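Local structure of DNA polymerase beta (Leishmania infantum, 4P4M) at residues 178-183 against 200-205; 279-284 against 351-356. The protein adds deoxyribonucleotides to the 3' end of a DNA primer under direction of a template, probably in base excision repair. All coordinates share one frame; numbering follows the deposited sequence.

Contact 1 of 2, residues 178-183 against 200-205; sequences DFSILI and ILSRTL
The ring of F179 and the bent side chain of R203 meet on one face of an antiparallel strand pair. F179 and R203 form a non-hydrogen-bonded pair, and both have CG anti to the carbonyl carbon. R203 CG lies over one face of the ring, toward its rim, as a CH-pi contact 3.8 Å from the ring centroid of F179. R203 then bends at chi3 (70°), so its guanidinium stands nearly upright to the ring, with planes 82° apart. Its NH2 makes a long salt bridge to D178 OD2 (4.0 Å) and a hydrogen bond to P208 O. Water 1 joins D178 OD2 to R203 NH1 and sits at the guanidinium edge. On the same face, L201 CD1 touches F179 CD2 and I181 CD1, and C171 of helix 157-175 packs against all three.

S180 and S202 lie on the other face. Water 2 is 2.8 Å from S202 OG and donates to I200 O. The backbone bonds start with T204 N to D178 O and end with the nearly straight I200 N to L182 O (2.8 Å, 171°). This is an antiparallel ladder of the palm sheet of a family X polymerase, on the strand carrying the metal-binding D196 and D198.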
loop_
_atom_site.group_PDB
_atom_site.type_symbol
_atom_site.label_atom_id
_atom_site.label_comp_id
_atom_site.label_asym_id
_atom_site.label_seq_id
_atom_site.Cartn_x
_atom_site.Cartn_y
_atom_site.Cartn_z
ATOM N N ASP A 178 4.067 -20.378 -8.090
ATOM C CA ASP A 178 3.619 -19.419 -9.120
ATOM C C ASP A 178 3.587 -17.974 -8.613
ATOM O O ASP A 178 3.465 -17.040 -9.410
ATOM C CB ASP A 178 2.217 -19.760 -9.655
ATOM C CG ASP A 178 2.203 -20.969 -10.571
ATOM O OD1 ASP A 178 3.271 -21.357 -11.078
ATOM O OD2 ASP A 178 1.103 -21.520 -10.786
ATOM N N PHE A 179 3.665 -17.790 -7.294
ATOM C CA PHE A 179 3.536 -16.462 -6.694
ATOM C C PHE A 179 4.803 -15.996 -5.971
ATOM O O PHE A 179 5.636 -16.805 -5.575
ATOM C CB PHE A 179 2.333 -16.420 -5.732
ATOM C CG PHE A 179 1.005 -16.316 -6.435
ATOM C CD1 PHE A 179 0.312 -17.451 -6.816
ATOM C CD2 PHE A 179 0.457 -15.071 -6.723
ATOM C CE1 PHE A 179 -0.907 -17.352 -7.469
ATOM C CE2 PHE A 179 -0.764 -14.966 -7.369
ATOM C CZ PHE A 179 -1.445 -16.105 -7.742
ATOM N N SER A 180 4.951 -14.684 -5.811
ATOM C CA SER A 180 6.050 -14.157 -5.009
ATOM C C SER A 180 5.636 -12.925 -4.197
ATOM O O SER A 180 4.637 -12.266 -4.511
ATOM C CB SER A 180 7.243 -13.822 -5.904
ATOM O OG SER A 180 6.917 -12.752 -6.763
ATOM N N ILE A 181 6.420 -12.631 -3.159
ATOM C CA ILE A 181 6.241 -11.445 -2.315
ATOM C C ILE A 181 7.497 -10.572 -2.356
ATOM O O ILE A 181 8.623 -11.084 -2.238
ATOM C CB ILE A 181 5.980 -11.833 -0.831
ATOM C CG1 ILE A 181 4.601 -12.464 -0.655
ATOM C CG2 ILE A 181 6.120 -10.600 0.076
ATOM C CD1 ILE A 181 3.447 -11.452 -0.620
ATOM N N LEU A 182 7.298 -9.263 -2.524
ATOM C CA LEU A 182 8.379 -8.267 -2.494
ATOM C C LEU A 182 7.980 -7.127 -1.549
ATOM O O LEU A 182 6.874 -6.592 -1.653
ATOM C CB LEU A 182 8.619 -7.688 -3.898
ATOM C CG LEU A 182 9.094 -8.628 -5.018
ATOM C CD1 LEU A 182 8.633 -8.159 -6.405
ATOM C CD2 LEU A 182 10.616 -8.805 -4.982
ATOM N N ILE A 183 8.872 -6.753 -0.636
ATOM C CA ILE A 183 8.597 -5.651 0.289
ATOM C C ILE A 183 9.251 -4.371 -0.238
ATOM O O ILE A 183 10.461 -4.343 -0.478
ATOM C CB ILE A 183 9.120 -5.949 1.718
ATOM C CG1 ILE A 183 8.600 -7.308 2.222
ATOM C CG2 ILE A 183 8.738 -4.818 2.674
ATOM C CD1 ILE A 183 7.061 -7.439 2.254
ATOM N N ILE A 200 4.116 -6.249 -2.242
ATOM C CA ILE A 200 3.514 -6.594 -3.534
ATOM C C ILE A 200 3.410 -8.108 -3.656
ATOM O O ILE A 200 4.387 -8.835 -3.437
ATOM C CB ILE A 200 4.365 -6.084 -4.736
ATOM C CG1 ILE A 200 4.459 -4.559 -4.725
ATOM C CG2 ILE A 200 3.778 -6.596 -6.082
ATOM C CD1 ILE A 200 5.518 -4.007 -5.710
ATOM N N LEU A 201 2.210 -8.578 -3.987
ATOM C CA LEU A 201 1.979 -9.981 -4.301
ATOM C C LEU A 201 1.781 -10.091 -5.817
ATOM O O LEU A 201 0.958 -9.380 -6.384
ATOM C CB LEU A 201 0.734 -10.467 -3.552
ATOM C CG LEU A 201 0.204 -11.869 -3.866
ATOM C CD1 LEU A 201 1.219 -12.943 -3.449
ATOM C CD2 LEU A 201 -1.154 -12.092 -3.191
ATOM N N SER A 202 2.533 -10.966 -6.480
ATOM C CA SER A 202 2.413 -11.083 -7.932
ATOM C C SER A 202 2.810 -12.467 -8.445
ATOM O O SER A 202 3.572 -13.186 -7.790
ATOM C CB SER A 202 3.271 -10.016 -8.621
ATOM O OG SER A 202 4.662 -10.218 -8.370
ATOM N N ARG A 203 2.289 -12.842 -9.614
ATOM C CA ARG A 203 2.696 -14.094 -10.256
ATOM C C ARG A 203 4.072 -13.935 -10.902
ATOM O O ARG A 203 4.410 -12.865 -11.412
ATOM C CB ARG A 203 1.652 -14.543 -11.295
ATOM C CG ARG A 203 0.338 -15.055 -10.659
ATOM C CD ARG A 203 -0.754 -15.297 -11.724
ATOM N NE ARG A 203 -0.488 -16.452 -12.600
ATOM C CZ ARG A 203 -0.696 -17.715 -12.241
ATOM N NH1 ARG A 203 -1.158 -17.986 -11.025
ATOM N NH2 ARG A 203 -0.453 -18.711 -13.091
ATOM N N THR A 204 4.869 -15.002 -10.892
ATOM C CA THR A 204 6.223 -14.928 -11.424
ATOM C C THR A 204 6.229 -14.944 -12.956
ATOM O O THR A 204 5.233 -15.305 -13.595
ATOM C CB THR A 204 7.075 -16.115 -10.956
ATOM O OG1 THR A 204 6.561 -17.314 -11.550
ATOM C CG2 THR A 204 7.056 -16.240 -9.415
ATOM N N LEU A 205 7.371 -14.583 -13.537
ATOM C CA LEU A 205 7.549 -14.655 -14.989
ATOM C C LEU A 205 7.347 -16.061 -15.546
ATOM O O LEU A 205 6.889 -16.219 -16.673
ATOM C CB LEU A 205 8.924 -14.113 -15.392
ATOM C CG LEU A 205 9.021 -12.588 -15.352
ATOM C CD1 LEU A 205 10.473 -12.118 -15.430
ATOM C CD2 LEU A 205 8.177 -11.987 -16.467
HETATM O O HOH W 1 -1.192 -20.640 -9.577
HETATM O O HOH W 2 5.845 -9.659 -5.879
#

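Contact 2 of 2, residues 279-284 against 351-356; sequences TKSVPT and DKRVEV
R353 reaches from the 351-356 loop to the 3-10 turn 279-281 that leads into helix 282-290, and its flat end is laid against K280. Its CB points toward the 279-284 segment. CG is anti to the backbone N (chi1 178°), and the chain stays extended through CD. It then turns at chi3 (-60°), which brings the guanidinium alongside the aliphatic part of K280. NE is 3.7 Å from K280 CD and makes a salt bridge to E350 OE2. CZ also meets K280 CD, which stands 3.4 Å above the guanidinium plane of R353, offset toward its rim. NH2 lies 3.6 Å from the same K280 CD. NH1 is hydrogen-bonded to Y313 O, which also accepts from S281 OG.

K280 comes over that face with its own chain bent at chi3 (72°). The two side chains cross obliquely. It is a methylene group that covers the guanidinium, while K280 NZ lies 4.8 Å from R353 NE. E350 OE2 also forms a weak, long ion pair with K280 NZ, so its negative charge probably offsets part of the repulsion between the two cations.

The second area of contact is apolar. V356 CG2 touches P283 CB and T284 CG2, each at 4.2 Å. No direct hydrogen bond joins the segments, but two waters link their backbones. Water 3 bridges V356 N and K280 O. Water 4 lies 2.6 Å from V356 O and also reaches K280 O.

The 351-356 loop follows helix 347-350 and precedes helix 359-365, which V356 also touches. V354 is hydrogen-bonded through its backbone to L315 of strand 315-317. On the other segment, T284 packs on L310 of strand 308-310.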
loop_
_atom_site.group_PDB
_atom_site.type_symbol
_atom_site.label_atom_id
_atom_site.label_comp_id
_atom_site.label_asym_id
_atom_site.label_seq_id
_atom_site.Cartn_x
_atom_site.Cartn_y
_atom_site.Cartn_z
ATOM N N THR A 279 1.675 -9.622 -13.501
ATOM C CA THR A 279 3.096 -9.832 -13.814
ATOM C C THR A 279 3.735 -8.722 -14.669
ATOM O O THR A 279 4.797 -8.180 -14.308
ATOM C CB THR A 279 3.336 -11.206 -14.483
ATOM O OG1 THR A 279 2.832 -12.240 -13.633
ATOM C CG2 THR A 279 4.840 -11.436 -14.720
ATOM N N LYS A 280 3.108 -8.375 -15.793
ATOM C CA LYS A 280 3.691 -7.357 -16.685
ATOM C C LYS A 280 3.789 -5.976 -16.027
ATOM O O LYS A 280 4.524 -5.097 -16.514
ATOM C CB LYS A 280 2.899 -7.241 -18.000
ATOM C CG LYS A 280 1.509 -6.630 -17.814
ATOM C CD LYS A 280 0.761 -6.399 -19.152
ATOM C CE LYS A 280 0.285 -7.702 -19.790
ATOM N NZ LYS A 280 -0.585 -7.454 -21.003
ATOM N N SER A 281 3.037 -5.772 -14.944
ATOM C CA SER A 281 3.042 -4.491 -14.224
ATOM C C SER A 281 4.081 -4.409 -13.104
ATOM O O SER A 281 4.223 -3.371 -12.460
ATOM C CB SER A 281 1.646 -4.217 -13.625
ATOM O OG SER A 281 0.682 -3.991 -14.645
ATOM N N VAL A 282 4.796 -5.497 -12.838
ATOM C CA VAL A 282 5.675 -5.511 -11.661
ATOM C C VAL A 282 6.778 -4.411 -11.634
ATOM O O VAL A 282 6.993 -3.779 -10.604
ATOM C CB VAL A 282 6.239 -6.938 -11.385
ATOM C CG1 VAL A 282 7.364 -6.901 -10.363
ATOM C CG2 VAL A 282 5.095 -7.860 -10.908
ATOM N N PRO A 283 7.467 -4.162 -12.764
ATOM C CA PRO A 283 8.504 -3.114 -12.703
ATOM C C PRO A 283 7.944 -1.727 -12.358
ATOM O O PRO A 283 8.554 -0.987 -11.573
ATOM C CB PRO A 283 9.096 -3.117 -14.129
ATOM C CG PRO A 283 8.844 -4.541 -14.626
ATOM C CD PRO A 283 7.486 -4.893 -14.046
ATOM N N THR A 284 6.808 -1.360 -12.949
ATOM C CA THR A 284 6.205 -0.070 -12.629
ATOM C C THR A 284 5.590 -0.049 -11.214
ATOM O O THR A 284 5.524 0.998 -10.581
ATOM C CB THR A 284 5.151 0.349 -13.685
ATOM O OG1 THR A 284 4.353 -0.786 -14.033
ATOM C CG2 THR A 284 5.840 0.874 -14.961
ATOM N N ASP A 351 -3.266 -0.674 -25.403
ATOM C CA ASP A 351 -2.654 -0.491 -26.720
ATOM C C ASP A 351 -1.532 0.554 -26.709
ATOM O O ASP A 351 -0.666 0.556 -27.594
ATOM C CB ASP A 351 -3.700 -0.077 -27.764
ATOM C CG ASP A 351 -4.628 -1.211 -28.156
ATOM O OD1 ASP A 351 -4.248 -2.390 -27.991
ATOM O OD2 ASP A 351 -5.743 -0.916 -28.641
ATOM N N LYS A 352 -1.565 1.449 -25.724
ATOM C CA LYS A 352 -0.565 2.519 -25.604
ATOM C C LYS A 352 0.662 2.113 -24.787
ATOM O O LYS A 352 1.607 2.896 -24.654
ATOM C CB LYS A 352 -1.179 3.761 -24.949
ATOM C CG LYS A 352 -2.470 4.269 -25.594
ATOM C CD LYS A 352 -2.213 4.846 -26.964
ATOM C CE LYS A 352 -3.402 5.673 -27.449
ATOM N NZ LYS A 352 -4.540 4.806 -27.841
ATOM N N ARG A 353 0.653 0.900 -24.235
ATOM C CA ARG A 353 1.716 0.485 -23.320
ATOM C C ARG A 353 3.093 0.447 -23.983
ATOM O O ARG A 353 3.259 -0.105 -25.074
ATOM C CB ARG A 353 1.425 -0.898 -22.703
ATOM C CG ARG A 353 2.565 -1.394 -21.768
ATOM C CD ARG A 353 2.373 -2.862 -21.297
ATOM N NE ARG A 353 1.130 -3.033 -20.542
ATOM C CZ ARG A 353 1.007 -2.818 -19.236
ATOM N NH1 ARG A 353 2.055 -2.421 -18.524
ATOM N NH2 ARG A 353 -0.168 -2.996 -18.641
ATOM N N VAL A 354 4.079 1.037 -23.313
ATOM C CA VAL A 354 5.476 0.800 -23.652
ATOM C C VAL A 354 5.973 -0.266 -22.681
ATOM O O VAL A 354 6.102 -0.012 -21.474
ATOM C CB VAL A 354 6.339 2.068 -23.499
ATOM C CG1 VAL A 354 7.833 1.733 -23.659
ATOM C CG2 VAL A 354 5.901 3.130 -24.500
ATOM N N GLU A 355 6.229 -1.465 -23.196
ATOM C CA GLU A 355 6.673 -2.560 -22.343
ATOM C C GLU A 355 8.005 -2.245 -21.668
ATOM O O GLU A 355 8.923 -1.728 -22.306
ATOM C CB GLU A 355 6.778 -3.861 -23.144
ATOM C CG GLU A 355 5.431 -4.415 -23.574
ATOM C CD GLU A 355 5.566 -5.695 -24.379
ATOM O OE1 GLU A 355 6.575 -6.416 -24.189
ATOM O OE2 GLU A 355 4.668 -5.972 -25.205
ATOM N N VAL A 356 8.104 -2.547 -20.375
ATOM C CA VAL A 356 9.371 -2.393 -19.656
ATOM C C VAL A 356 9.681 -3.642 -18.831
ATOM O O VAL A 356 8.763 -4.338 -18.403
ATOM C CB VAL A 356 9.374 -1.131 -18.753
ATOM C CG1 VAL A 356 9.268 0.126 -19.598
ATOM C CG2 VAL A 356 8.239 -1.192 -17.713
HETATM O O HOH W 3 5.615 -4.243 -19.280
HETATM O O HOH W 4 7.018 -6.178 -17.654
#

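In the fold
The centres of the two contacts are 15 Å apart, and they meet where the palm sheet passes into helix 282-290. R203 O of contact 1 probably accepts a hydrogen bond from T279 OG1 of contact 2 (2.8 Å). S202 OG packs on V282 CG2 (3.5 Å), and L205 CD2 on T279 CG2 (3.8 Å). Contact 1 lies nearer the nucleotide: the I200 side chain is about 9 Å from the bound ddTTP and about 7 Å from that of D198, a magnesium ligand. I200 touches F289. In contact 2, the side chain of T284 is about 12 Å from the bound D3T (ddTTP). Helix 282-290 begins in contact 2, packs on contact 1 and leads to pocket residues T288 and F289.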